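Local coordinates for hypothetical Thioesterase Protein SP_1851 (Streptococcus pneumoniae serotype 4, PDB 4XY5) that probably hydrolyses thioesters, as a hotdog-fold member of the thioesterase superfamily related to PaaI, although its natural substrate is not established, at residues 26-31 with 55-60; 69-74 with 121-126; 78-83 with 112-117; 86-91 with 106-111. The protein carries 1 engineered substitution. All coordinates share one frame; numbering follows the deposited sequence.

How the contacts relate
All four contacts involve one antiparallel sheet, helix 47-64 packed on it, or the loop that follows strand 68-78. Contact 1 sets that helix against strand 27-33, and contact 4 pairs the neighbouring strand with the next; their centres lie about 11 Å apart and meet where Ile57 CG1 touches Ile90 CG2 at 3.6 Å. Contact 3 adjoins contact 4 (centres about 8 Å apart), with Val116 and Cys117 paired to Ile108. Contact 2 lies about 25 Å from contact 3, centre to centre, farther along strand 115-127, and its Phe121 CZ is 3.4 Å from N of the engineered Ala55 in contact 1. Contacts 1, 2 and 3 all reach the second subunit, whose His46 packs on Ala55.

Contact 1: 26-31 with 55-60; sequences GHVVVT and AQISGL. Engineered in segment 55-60: Ala55 (natural residue Asp).
Ile57 lays its CG1-CD1 arm against Val30, with CD1 3.7 Å from Val30 CG2 and equally near CB of the same valine. Its other branch serves the neighbouring valine: CG2 of Ile57 is 4.1 Å from Val28 CG1, which also meets Ile57 CG1 at 4.0 Å. One isoleucine thus spans both inward-pointing residues of strand 27-31, crossing each obliquely. The chi1 of Ile57, -91°, lies well away from a staggered value and sets CG1 over this pair.

One turn further along the helix, Leu60 completes the surface. Val28 CG2 rests on the backbone of Leu60, 3.8 Å from its carbonyl carbon, while Leu60 CD1 touches Val30 CG2 at 4.1 Å. In both valines CG2 stands anti to the carbonyl carbon, and this is the methyl that meets Leu60. No hydrogen bond joins the segments; the side chains that meet are all apolar, and the four residues are buried.

The short axes approach to 8.3 Å and run at 142° to one another. Ile57 also packs on Ile90 of the next strand and on Phe15, so the helix bears on more than one strand. The engineered Ala55 takes no part here; it packs on Phe121 of its own chain and on His46 of the second subunit. An antiparallel sheet wrapped round one long central helix is the hallmark of the hotdog fold.

Contact 2: 69-74 with 121-126; sequences GVTLQS and FTMFVT
Thr71 OG1 meets the sulfur of Met123, SD, at 3.2 Å across a non-hydrogen-bonded pair, while its CG2 reaches the edge of the Phe121 ring in plane, 3.8 Å from CD1. Ser74 OG stands 3.1 Å above one face of that ring, offset toward the rim. The chi1 of Ser74, -179°, sets OG anti to the backbone N; the hydroxyl is also hydrogen-bonded to Thr120 O. Leu72 CG packs on Phe124 CB at 3.7 Å.

Backbone bonds fix this arrangement. Val70 and Phe124 exchange a reciprocal pair, and Thr122 N donates to Gln73 O at an N-H...O angle of 173°. Between them the register shifts by one: Thr122 O takes Leu72 N at 2.7 Å and a weak bond from Gln73 N at 3.3 Å, making a classic beta bulge. Beyond this shell, Phe121 and Met123 pack on helix 47-64, whereas Gln73 and Ser74 pair with a strand of the second subunit.

The bulge thus places one firm and one weak amide bond on a single carbonyl. Because the Ser74 hydroxyl already has Thr120 O as its partner, its place over the Phe121 ring probably reflects packing rather than an O-H...pi bond.

Contact 3: 78-83 with 112-117; sequences YLKAGK and EGRNVC
Lys80 stretches across Arg114 because its first three torsions are all near anti: chi1, 169°, puts CG anti to the backbone N, and the chain bends only at chi4. Its CE consequently comes within 3.7 Å of Arg114 CB, the two side chains crossing at about a right angle. This is a contact of methylene groups; the charged ends, Lys80 NZ and Arg114 NH1, remain 5.0 Å apart. Nearer the backbone, Lys80 CB sits 3.2 Å from Asn115 O. Leu79 and Asn115 lie side by side and point the same way, with Leu79 CD1 3.9 Å from Asn115 CB.

The polar focus is Val116 O, which accepts from two successive amides, Leu79 N at 2.8 Å and Lys80 N at 3.1 Å. Both donors approach from the same face of the carbonyl plane, tilted 29° and 21° out of it. Here the segment 78-83 turns away from the last antiparallel bridge, Tyr78 with Cys117, at the end of strand 68-78 of the hotdog sheet, outermost within this chain but continued by the second subunit. On the other side of strand 115-127, against strand 101-109, Val116 and Cys117 both face Ile108 in a classic beta bulge.

Val116 CG1 is packed tightly against Lys80 O, at 3.2 Å. At the bridge itself, Tyr78 CD1 approaches Cys117 CB at 4.1 Å, both side chains lying on the side of the sheet where they also meet Leu50 of helix 47-64. The phenol is tied further off, its OH bonded to Gly47 O, and the ring also packs on Phe51 of the second subunit.

Contact 4: 86-91 with 106-111; sequences DVLTIK and VDITNQ
Ile90 and Ile108 lie side by side on the same face of the sheet, pointing the same way, with Ile90 CG2 3.9 Å from Ile108 CG1. That CG2 also meets Val106 CG1 at 3.6 Å. Leu88 extends the apolar row by bringing CB against Ile108 CG2. This face lies under helix 47-64: Leu88 packs on Leu53, and both Val106 and Ile108 on Cys54.

At the far end, Asp86 and Gln111 cross at about a right angle, their carboxylate and amide planes 49° apart. Gln111 NE2 donates to Asp86 OD1 at 3.2 Å; the acceptor is met from above its carboxylate plane, 55° out of it, although OD1 lies near the plane of the amide. The same amide turns OE1 to Val87 N at 2.7 Å, so both polar atoms of one side chain are engaged. Gln111 CG lies between the backbone N and the carbonyl carbon, and the bend at chi2 carries CD toward segment 86-91.

The two strands, 87-97 and 101-109, form the hairpin at the middle of the hotdog sheet. Reciprocal backbone pairs join Thr89 with Thr109 and Lys91 with Asp107, the straightest being Lys91 N to Asp107 O at 179°.

A water links Asp86 OD2 to Asn110 ND2, giving to the first and accepting from the second. Lys83 N also donates to Asp86 OD2, while Asn110 OD1 receives the amides of Glu112 and Arg114. On the face away from the helix, another water joins Thr89 O, 2.9 Å away, to Thr109 OG1.

Contact 1: 26-31 with 55-60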
loop_
_atom_site.group_PDB
_atom_site.type_symbol
_atom_site.label_atom_id
_atom_site.label_comp_id
_atom_site.label_asym_id
_atom_site.label_seq_id
_atom_site.Cartn_x
_atom_site.Cartn_y
_atom_site.Cartn_z
ATOM N N GLY A 26 15.555 -0.898 -17.574
ATOM C CA GLY A 26 14.524 -0.583 -16.603
ATOM C C GLY A 26 13.111 -0.659 -17.143
ATOM O O GLY A 26 12.181 -0.188 -16.504
ATOM N N HIS A 27 12.948 -1.266 -18.310
ATOM C CA HIS A 27 11.639 -1.379 -18.938
ATOM C C HIS A 27 11.448 -2.796 -19.433
ATOM O O HIS A 27 12.279 -3.315 -20.169
ATOM C CB HIS A 27 11.502 -0.396 -20.098
ATOM C CG HIS A 27 11.559 1.035 -19.670
ATOM N ND1 HIS A 27 12.738 1.655 -19.313
ATOM C CD2 HIS A 27 10.584 1.959 -19.513
ATOM C CE1 HIS A 27 12.487 2.905 -18.967
ATOM N NE2 HIS A 27 11.189 3.115 -19.078
ATOM N N VAL A 28 10.344 -3.410 -19.019
ATOM C CA VAL A 28 10.087 -4.810 -19.289
ATOM C C VAL A 28 8.656 -4.969 -19.773
ATOM O O VAL A 28 7.753 -4.330 -19.249
ATOM C CB VAL A 28 10.315 -5.666 -18.020
ATOM C CG1 VAL A 28 9.778 -7.083 -18.214
ATOM C CG2 VAL A 28 11.795 -5.677 -17.645
ATOM N N VAL A 29 8.459 -5.789 -20.799
ATOM C CA VAL A 29 7.123 -6.174 -21.246
ATOM C C VAL A 29 7.076 -7.695 -21.431
ATOM O O VAL A 29 7.873 -8.258 -22.186
ATOM C CB VAL A 29 6.736 -5.494 -22.576
ATOM C CG1 VAL A 29 5.384 -6.002 -23.061
ATOM C CG2 VAL A 29 6.723 -3.977 -22.424
ATOM N N VAL A 30 6.138 -8.348 -20.741
ATOM C CA VAL A 30 5.972 -9.804 -20.813
ATOM C C VAL A 30 4.503 -10.108 -21.054
ATOM O O VAL A 30 3.643 -9.467 -20.456
ATOM C CB VAL A 30 6.446 -10.502 -19.517
ATOM C CG1 VAL A 30 6.144 -12.006 -19.554
ATOM C CG2 VAL A 30 7.930 -10.246 -19.276
ATOM N N THR A 31 4.210 -11.078 -21.923
ATOM C CA THR A 31 2.828 -11.485 -22.138
ATOM C C THR A 31 2.601 -12.910 -21.617
ATOM O O THR A 31 3.540 -13.699 -21.499
ATOM C CB THR A 31 2.422 -11.399 -23.620
ATOM O OG1 THR A 31 3.204 -12.317 -24.390
ATOM C CG2 THR A 31 2.621 -9.976 -24.142
ATOM N N ALA A 55 5.079 -9.073 -9.709
ATOM C CA ALA A 55 6.307 -9.171 -8.917
ATOM C C ALA A 55 7.461 -9.744 -9.722
ATOM O O ALA A 55 8.608 -9.305 -9.590
ATOM C CB ALA A 55 6.077 -10.014 -7.670
ATOM N N GLN A 56 7.165 -10.747 -10.537
ATOM C CA GLN A 56 8.188 -11.312 -11.401
ATOM C C GLN A 56 8.709 -10.253 -12.383
ATOM O O GLN A 56 9.925 -10.083 -12.560
ATOM C CB GLN A 56 7.627 -12.516 -12.143
ATOM C CG GLN A 56 8.633 -13.233 -13.030
ATOM C CD GLN A 56 9.718 -13.949 -12.244
ATOM O OE1 GLN A 56 9.734 -13.941 -11.010
ATOM N NE2 GLN A 56 10.643 -14.572 -12.964
ATOM N N ILE A 57 7.795 -9.494 -12.975
ATOM C CA ILE A 57 8.205 -8.464 -13.929
ATOM C C ILE A 57 8.972 -7.350 -13.204
ATOM O O ILE A 57 9.932 -6.803 -13.740
ATOM C CB ILE A 57 6.985 -7.910 -14.733
ATOM C CG1 ILE A 57 6.795 -8.721 -16.023
ATOM C CG2 ILE A 57 7.191 -6.446 -15.140
ATOM C CD1 ILE A 57 6.661 -10.239 -15.817
ATOM N N SER A 58 8.604 -7.051 -11.961
ATOM C CA SER A 58 9.369 -6.071 -11.188
ATOM C C SER A 58 10.807 -6.547 -10.985
ATOM O O SER A 58 11.760 -5.763 -11.071
ATOM C CB SER A 58 8.710 -5.804 -9.830
ATOM O OG SER A 58 9.457 -4.842 -9.084
ATOM N N GLY A 59 10.962 -7.835 -10.708
ATOM C CA GLY A 59 12.290 -8.404 -10.541
ATOM C C GLY A 59 13.080 -8.323 -11.837
ATOM O O GLY A 59 14.266 -7.992 -11.826
ATOM N N LEU A 60 12.415 -8.613 -12.951
ATOM C CA LEU A 60 13.053 -8.504 -14.265
ATOM C C LEU A 60 13.479 -7.064 -14.553
ATOM O O LEU A 60 14.521 -6.830 -15.168
ATOM C CB LEU A 60 12.124 -9.023 -15.365
ATOM C CG LEU A 60 11.860 -10.543 -15.379
ATOM C CD1 LEU A 60 10.772 -10.856 -16.369
ATOM C CD2 LEU A 60 13.118 -11.332 -15.712
#

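Contact 2: 69-74 with 121-126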
loop_
_atom_site.group_PDB
_atom_site.type_symbol
_atom_site.label_atom_id
_atom_site.label_comp_id
_atom_site.label_asym_id
_atom_site.label_seq_id
_atom_site.Cartn_x
_atom_site.Cartn_y
_atom_site.Cartn_z
ATOM N N GLY A 69 18.169 -7.586 -6.478
ATOM C CA GLY A 69 17.308 -6.991 -5.480
ATOM C C GLY A 69 16.223 -7.881 -4.920
ATOM O O GLY A 69 15.955 -8.971 -5.429
ATOM N N VAL A 70 15.589 -7.381 -3.862
ATOM C CA VAL A 70 14.512 -8.077 -3.179
ATOM C C VAL A 70 13.392 -7.070 -2.908
ATOM O O VAL A 70 13.659 -5.894 -2.675
ATOM C CB VAL A 70 15.008 -8.720 -1.858
ATOM C CG1 VAL A 70 15.585 -7.661 -0.934
ATOM C CG2 VAL A 70 13.899 -9.499 -1.169
ATOM N N THR A 71 12.146 -7.524 -2.982
ATOM C CA THR A 71 11.003 -6.661 -2.684
ATOM C C THR A 71 10.883 -6.414 -1.184
ATOM O O THR A 71 10.934 -7.356 -0.391
ATOM C CB THR A 71 9.694 -7.273 -3.218
ATOM O OG1 THR A 71 9.879 -7.674 -4.582
ATOM C CG2 THR A 71 8.556 -6.260 -3.152
ATOM N N LEU A 72 10.740 -5.143 -0.803
ATOM C CA LEU A 72 10.498 -4.743 0.580
ATOM C C LEU A 72 9.012 -4.615 0.853
ATOM O O LEU A 72 8.519 -4.949 1.930
ATOM C CB LEU A 72 11.152 -3.392 0.894
ATOM C CG LEU A 72 12.629 -3.292 1.235
ATOM C CD1 LEU A 72 12.959 -1.830 1.516
ATOM C CD2 LEU A 72 12.931 -4.155 2.437
ATOM N N GLN A 73 8.314 -4.080 -0.135
ATOM C CA GLN A 73 6.924 -3.725 0.035
ATOM C C GLN A 73 6.252 -3.635 -1.308
ATOM O O GLN A 73 6.848 -3.193 -2.276
ATOM C CB GLN A 73 6.819 -2.380 0.782
ATOM C CG GLN A 73 5.442 -2.055 1.296
ATOM C CD GLN A 73 4.527 -1.492 0.236
ATOM O OE1 GLN A 73 4.973 -0.954 -0.779
ATOM N NE2 GLN A 73 3.225 -1.591 0.484
ATOM N N SER A 74 4.995 -4.042 -1.382
ATOM C CA SER A 74 4.284 -3.832 -2.626
ATOM C C SER A 74 2.832 -3.482 -2.370
ATOM O O SER A 74 2.240 -3.962 -1.406
ATOM C CB SER A 74 4.359 -5.072 -3.511
ATOM O OG SER A 74 3.683 -4.813 -4.726
ATOM N N PHE A 121 6.067 -1.506 -6.656
ATOM C CA PHE A 121 7.003 -2.287 -5.869
ATOM C C PHE A 121 8.155 -1.457 -5.342
ATOM O O PHE A 121 8.770 -0.718 -6.097
ATOM C CB PHE A 121 7.561 -3.421 -6.725
ATOM C CG PHE A 121 6.567 -4.476 -7.014
ATOM C CD1 PHE A 121 6.534 -5.632 -6.252
ATOM C CD2 PHE A 121 5.652 -4.318 -8.037
ATOM C CE1 PHE A 121 5.602 -6.621 -6.518
ATOM C CE2 PHE A 121 4.723 -5.308 -8.296
ATOM C CZ PHE A 121 4.702 -6.443 -7.530
ATOM N N THR A 122 8.433 -1.595 -4.045
ATOM C CA THR A 122 9.588 -0.973 -3.424
ATOM C C THR A 122 10.639 -2.044 -3.221
ATOM O O THR A 122 10.502 -2.902 -2.351
ATOM C CB THR A 122 9.232 -0.310 -2.078
ATOM O OG1 THR A 122 8.207 0.663 -2.300
ATOM C CG2 THR A 122 10.443 0.389 -1.496
ATOM N N MET A 123 11.677 -1.996 -4.047
ATOM C CA MET A 123 12.709 -3.022 -4.037
ATOM C C MET A 123 13.960 -2.518 -3.331
ATOM O O MET A 123 14.325 -1.357 -3.458
ATOM C CB MET A 123 13.055 -3.455 -5.466
ATOM C CG MET A 123 11.864 -3.597 -6.416
ATOM S SD MET A 123 10.900 -5.125 -6.260
ATOM C CE MET A 123 12.079 -6.370 -6.817
ATOM N N PHE A 124 14.607 -3.406 -2.588
ATOM C CA PHE A 124 15.872 -3.103 -1.932
ATOM C C PHE A 124 17.010 -3.644 -2.794
ATOM O O PHE A 124 17.071 -4.842 -3.067
ATOM C CB PHE A 124 15.902 -3.713 -0.529
ATOM C CG PHE A 124 17.138 -3.379 0.262
ATOM C CD1 PHE A 124 17.296 -2.124 0.824
ATOM C CD2 PHE A 124 18.130 -4.325 0.455
ATOM C CE1 PHE A 124 18.431 -1.816 1.558
ATOM C CE2 PHE A 124 19.263 -4.024 1.188
ATOM C CZ PHE A 124 19.416 -2.772 1.738
ATOM N N VAL A 125 17.883 -2.751 -3.255
ATOM C CA VAL A 125 19.016 -3.146 -4.083
ATOM C C VAL A 125 20.061 -3.838 -3.216
ATOM O O VAL A 125 20.583 -3.247 -2.272
ATOM C CB VAL A 125 19.656 -1.937 -4.800
ATOM C CG1 VAL A 125 20.713 -2.408 -5.796
ATOM C CG2 VAL A 125 18.592 -1.098 -5.501
ATOM N N THR A 126 20.356 -5.094 -3.526
ATOM C CA THR A 126 21.291 -5.868 -2.719
ATOM C C THR A 126 22.711 -5.815 -3.284
ATOM O O THR A 126 23.691 -5.861 -2.534
ATOM C CB THR A 126 20.837 -7.330 -2.599
ATOM O OG1 THR A 126 20.701 -7.898 -3.907
ATOM C CG2 THR A 126 19.491 -7.411 -1.892
HETATM O O HOH W 1 5.490 -0.021 -2.959
#

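Contact 3: 78-83 with 112-117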
loop_
_atom_site.group_PDB
_atom_site.type_symbol
_atom_site.label_atom_id
_atom_site.label_comp_id
_atom_site.label_asym_id
_atom_site.label_seq_id
_atom_site.Cartn_x
_atom_site.Cartn_y
_atom_site.Cartn_z
ATOM N N TYR A 78 -6.687 -3.760 -7.919
ATOM C CA TYR A 78 -7.362 -4.591 -8.900
ATOM C C TYR A 78 -8.525 -3.834 -9.539
ATOM O O TYR A 78 -9.418 -3.344 -8.847
ATOM C CB TYR A 78 -7.838 -5.880 -8.242
ATOM C CG TYR A 78 -6.708 -6.699 -7.642
ATOM C CD1 TYR A 78 -5.965 -7.570 -8.427
ATOM C CD2 TYR A 78 -6.382 -6.591 -6.288
ATOM C CE1 TYR A 78 -4.935 -8.322 -7.885
ATOM C CE2 TYR A 78 -5.343 -7.356 -5.731
ATOM C CZ TYR A 78 -4.628 -8.215 -6.538
ATOM O OH TYR A 78 -3.597 -8.985 -5.996
ATOM N N LEU A 79 -8.500 -3.748 -10.866
ATOM C CA LEU A 79 -9.385 -2.841 -11.599
ATOM C C LEU A 79 -10.482 -3.557 -12.374
ATOM O O LEU A 79 -11.621 -3.096 -12.456
ATOM C CB LEU A 79 -8.562 -1.997 -12.572
ATOM C CG LEU A 79 -7.367 -1.285 -11.929
ATOM C CD1 LEU A 79 -6.700 -0.389 -12.936
ATOM C CD2 LEU A 79 -7.829 -0.494 -10.737
ATOM N N LYS A 80 -10.118 -4.676 -12.969
ATOM C CA LYS A 80 -11.012 -5.396 -13.867
ATOM C C LYS A 80 -10.580 -6.839 -13.854
ATOM O O LYS A 80 -9.387 -7.125 -13.786
ATOM C CB LYS A 80 -10.955 -4.810 -15.282
ATOM C CG LYS A 80 -11.655 -5.640 -16.367
ATOM C CD LYS A 80 -11.694 -4.873 -17.693
ATOM C CE LYS A 80 -12.177 -5.740 -18.853
ATOM N NZ LYS A 80 -13.516 -6.341 -18.593
ATOM N N ALA A 81 -11.545 -7.751 -13.884
ATOM C CA ALA A 81 -11.226 -9.173 -13.804
ATOM C C ALA A 81 -10.425 -9.655 -15.005
ATOM O O ALA A 81 -10.670 -9.239 -16.134
ATOM C CB ALA A 81 -12.505 -9.990 -13.676
ATOM N N GLY A 82 -9.459 -10.535 -14.751
ATOM C CA GLY A 82 -8.869 -11.323 -15.817
ATOM C C GLY A 82 -9.712 -12.576 -15.998
ATOM O O GLY A 82 -10.271 -13.097 -15.032
ATOM N N LYS A 83 -9.810 -13.060 -17.233
ATOM C CA LYS A 83 -10.636 -14.236 -17.522
ATOM C C LYS A 83 -9.842 -15.322 -18.239
ATOM O O LYS A 83 -8.815 -15.042 -18.847
ATOM C CB LYS A 83 -11.844 -13.844 -18.378
ATOM C CG LYS A 83 -12.616 -12.635 -17.877
ATOM C CD LYS A 83 -13.389 -12.927 -16.600
ATOM C CE LYS A 83 -14.341 -14.097 -16.780
ATOM N NZ LYS A 83 -15.068 -14.427 -15.517
ATOM N N GLU A 112 -7.685 -6.608 -25.096
ATOM C CA GLU A 112 -8.570 -5.535 -25.555
ATOM C C GLU A 112 -8.074 -4.171 -25.083
ATOM O O GLU A 112 -8.756 -3.159 -25.248
ATOM C CB GLU A 112 -9.998 -5.757 -25.049
ATOM C CG GLU A 112 -10.582 -7.124 -25.383
ATOM C CD GLU A 112 -10.819 -7.320 -26.864
ATOM O OE1 GLU A 112 -10.972 -6.312 -27.585
ATOM O OE2 GLU A 112 -10.852 -8.487 -27.314
ATOM N N GLY A 113 -6.894 -4.151 -24.475
ATOM C CA GLY A 113 -6.308 -2.915 -23.987
ATOM C C GLY A 113 -6.951 -2.391 -22.715
ATOM O O GLY A 113 -6.688 -1.259 -22.292
ATOM N N ARG A 114 -7.800 -3.206 -22.096
ATOM C CA ARG A 114 -8.446 -2.813 -20.852
ATOM C C ARG A 114 -7.502 -2.997 -19.665
ATOM O O ARG A 114 -6.780 -3.984 -19.597
ATOM C CB ARG A 114 -9.727 -3.619 -20.622
ATOM C CG ARG A 114 -10.743 -3.546 -21.754
ATOM C CD ARG A 114 -11.002 -2.112 -22.177
ATOM N NE ARG A 114 -11.463 -1.272 -21.073
ATOM C CZ ARG A 114 -12.704 -1.268 -20.595
ATOM N NH1 ARG A 114 -13.624 -2.069 -21.116
ATOM N NH2 ARG A 114 -13.025 -0.460 -19.592
ATOM N N ASN A 115 -7.520 -2.053 -18.727
ATOM C CA ASN A 115 -6.689 -2.146 -17.524
ATOM C C ASN A 115 -7.168 -3.218 -16.551
ATOM O O ASN A 115 -8.302 -3.168 -16.088
ATOM C CB ASN A 115 -6.649 -0.792 -16.804
ATOM C CG ASN A 115 -5.880 0.254 -17.575
ATOM O OD1 ASN A 115 -4.967 -0.060 -18.335
ATOM N ND2 ASN A 115 -6.249 1.512 -17.382
ATOM N N VAL A 116 -6.300 -4.174 -16.218
ATOM C CA VAL A 116 -6.662 -5.238 -15.279
ATOM C C VAL A 116 -6.211 -4.937 -13.836
ATOM O O VAL A 116 -7.010 -5.027 -12.888
ATOM C CB VAL A 116 -6.075 -6.583 -15.750
ATOM C CG1 VAL A 116 -6.388 -7.696 -14.755
ATOM C CG2 VAL A 116 -6.645 -6.931 -17.111
ATOM N N CYS A 117 -4.943 -4.582 -13.656
ATOM C CA CYS A 117 -4.461 -4.230 -12.318
ATOM C C CYS A 117 -3.189 -3.389 -12.434
ATOM O O CYS A 117 -2.569 -3.356 -13.491
ATOM C CB CYS A 117 -4.220 -5.486 -11.471
ATOM S SG CYS A 117 -2.890 -6.558 -12.085
#

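Contact 4: 86-91 with 106-111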
loop_
_atom_site.group_PDB
_atom_site.type_symbol
_atom_site.label_atom_id
_atom_site.label_comp_id
_atom_site.label_asym_id
_atom_site.label_seq_id
_atom_site.Cartn_x
_atom_site.Cartn_y
_atom_site.Cartn_z
ATOM N N ASP A 86 -7.690 -14.910 -21.615
ATOM C CA ASP A 86 -7.173 -13.551 -21.786
ATOM C C ASP A 86 -5.684 -13.630 -22.065
ATOM O O ASP A 86 -4.993 -14.482 -21.515
ATOM C CB ASP A 86 -7.395 -12.676 -20.540
ATOM C CG ASP A 86 -8.797 -12.109 -20.442
ATOM O OD1 ASP A 86 -9.594 -12.266 -21.395
ATOM O OD2 ASP A 86 -9.096 -11.483 -19.396
ATOM N N VAL A 87 -5.184 -12.746 -22.922
ATOM C CA VAL A 87 -3.751 -12.545 -23.015
ATOM C C VAL A 87 -3.448 -11.278 -22.227
ATOM O O VAL A 87 -4.010 -10.218 -22.509
ATOM C CB VAL A 87 -3.271 -12.416 -24.465
ATOM C CG1 VAL A 87 -1.776 -12.068 -24.509
ATOM C CG2 VAL A 87 -3.555 -13.706 -25.207
ATOM N N LEU A 88 -2.606 -11.418 -21.207
ATOM C CA LEU A 88 -2.259 -10.301 -20.339
ATOM C C LEU A 88 -0.897 -9.756 -20.707
ATOM O O LEU A 88 0.074 -10.505 -20.816
ATOM C CB LEU A 88 -2.265 -10.740 -18.872
ATOM C CG LEU A 88 -3.577 -11.329 -18.375
ATOM C CD1 LEU A 88 -3.502 -11.650 -16.877
ATOM C CD2 LEU A 88 -4.717 -10.379 -18.680
ATOM N N THR A 89 -0.829 -8.444 -20.891
ATOM C CA THR A 89 0.438 -7.778 -21.129
ATOM C C THR A 89 0.859 -7.081 -19.845
ATOM O O THR A 89 0.152 -6.225 -19.351
ATOM C CB THR A 89 0.339 -6.763 -22.268
ATOM O OG1 THR A 89 -0.077 -7.445 -23.459
ATOM C CG2 THR A 89 1.697 -6.106 -22.516
ATOM N N ILE A 90 2.020 -7.476 -19.340
ATOM C CA ILE A 90 2.559 -7.009 -18.072
ATOM C C ILE A 90 3.710 -6.078 -18.385
ATOM O O ILE A 90 4.739 -6.513 -18.896
ATOM C CB ILE A 90 3.070 -8.181 -17.205
ATOM C CG1 ILE A 90 2.106 -9.362 -17.289
ATOM C CG2 ILE A 90 3.317 -7.723 -15.739
ATOM C CD1 ILE A 90 2.814 -10.722 -17.184
ATOM N N LYS A 91 3.525 -4.799 -18.094
ATOM C CA LYS A 91 4.543 -3.793 -18.383
ATOM C C LYS A 91 5.081 -3.229 -17.093
ATOM O O LYS A 91 4.323 -2.662 -16.314
ATOM C CB LYS A 91 3.960 -2.660 -19.229
ATOM C CG LYS A 91 3.340 -3.119 -20.542
ATOM C CD LYS A 91 2.872 -1.918 -21.367
ATOM C CE LYS A 91 2.518 -2.333 -22.791
ATOM N NZ LYS A 91 2.244 -1.136 -23.642
ATOM N N VAL A 106 4.164 -1.405 -12.196
ATOM C CA VAL A 106 3.832 -2.512 -13.103
ATOM C C VAL A 106 2.348 -2.473 -13.402
ATOM O O VAL A 106 1.540 -2.377 -12.486
ATOM C CB VAL A 106 4.213 -3.877 -12.510
ATOM C CG1 VAL A 106 3.885 -5.004 -13.507
ATOM C CG2 VAL A 106 5.697 -3.894 -12.133
ATOM N N ASP A 107 1.996 -2.539 -14.685
ATOM C CA ASP A 107 0.603 -2.387 -15.109
ATOM C C ASP A 107 0.233 -3.574 -15.965
ATOM O O ASP A 107 1.020 -3.970 -16.806
ATOM C CB ASP A 107 0.408 -1.086 -15.898
ATOM C CG ASP A 107 0.829 0.154 -15.106
ATOM O OD1 ASP A 107 0.410 0.305 -13.934
ATOM O OD2 ASP A 107 1.599 0.971 -15.651
ATOM N N ILE A 108 -0.946 -4.149 -15.750
ATOM C CA ILE A 108 -1.399 -5.235 -16.598
ATOM C C ILE A 108 -2.642 -4.832 -17.382
ATOM O O ILE A 108 -3.602 -4.296 -16.814
ATOM C CB ILE A 108 -1.694 -6.520 -15.791
ATOM C CG1 ILE A 108 -0.421 -6.996 -15.077
ATOM C CG2 ILE A 108 -2.238 -7.600 -16.725
ATOM C CD1 ILE A 108 -0.570 -8.412 -14.395
ATOM N N THR A 109 -2.595 -5.079 -18.690
ATOM C CA THR A 109 -3.724 -4.841 -19.587
ATOM C C THR A 109 -4.108 -6.147 -20.284
ATOM O O THR A 109 -3.276 -7.044 -20.420
ATOM C CB THR A 109 -3.389 -3.773 -20.649
ATOM O OG1 THR A 109 -2.203 -4.162 -21.353
ATOM C CG2 THR A 109 -3.142 -2.424 -19.983
ATOM N N ASN A 110 -5.357 -6.270 -20.726
ATOM C CA ASN A 110 -5.724 -7.479 -21.462
ATOM C C ASN A 110 -5.636 -7.232 -22.959
ATOM O O ASN A 110 -5.227 -6.153 -23.380
ATOM C CB ASN A 110 -7.117 -7.993 -21.059
ATOM C CG ASN A 110 -8.235 -7.028 -21.399
ATOM O OD1 ASN A 110 -8.067 -6.115 -22.202
ATOM N ND2 ASN A 110 -9.401 -7.243 -20.791
ATOM N N GLN A 111 -6.027 -8.231 -23.755
ATOM C CA GLN A 111 -5.848 -8.195 -25.206
ATOM C C GLN A 111 -6.744 -7.150 -25.865
ATOM O O GLN A 111 -6.574 -6.843 -27.044
ATOM C CB GLN A 111 -6.110 -9.584 -25.823
ATOM C CG GLN A 111 -7.554 -10.056 -25.755
ATOM C CD GLN A 111 -7.941 -10.569 -24.382
ATOM O OE1 GLN A 111 -7.079 -10.856 -23.551
ATOM N NE2 GLN A 111 -9.240 -10.678 -24.131
HETATM O O HOH W 2 -9.841 -9.097 -18.677
HETATM O O HOH W 3 0.006 -3.333 -19.720
HETATM O O HOH W 4 4.280 0.279 -16.012
#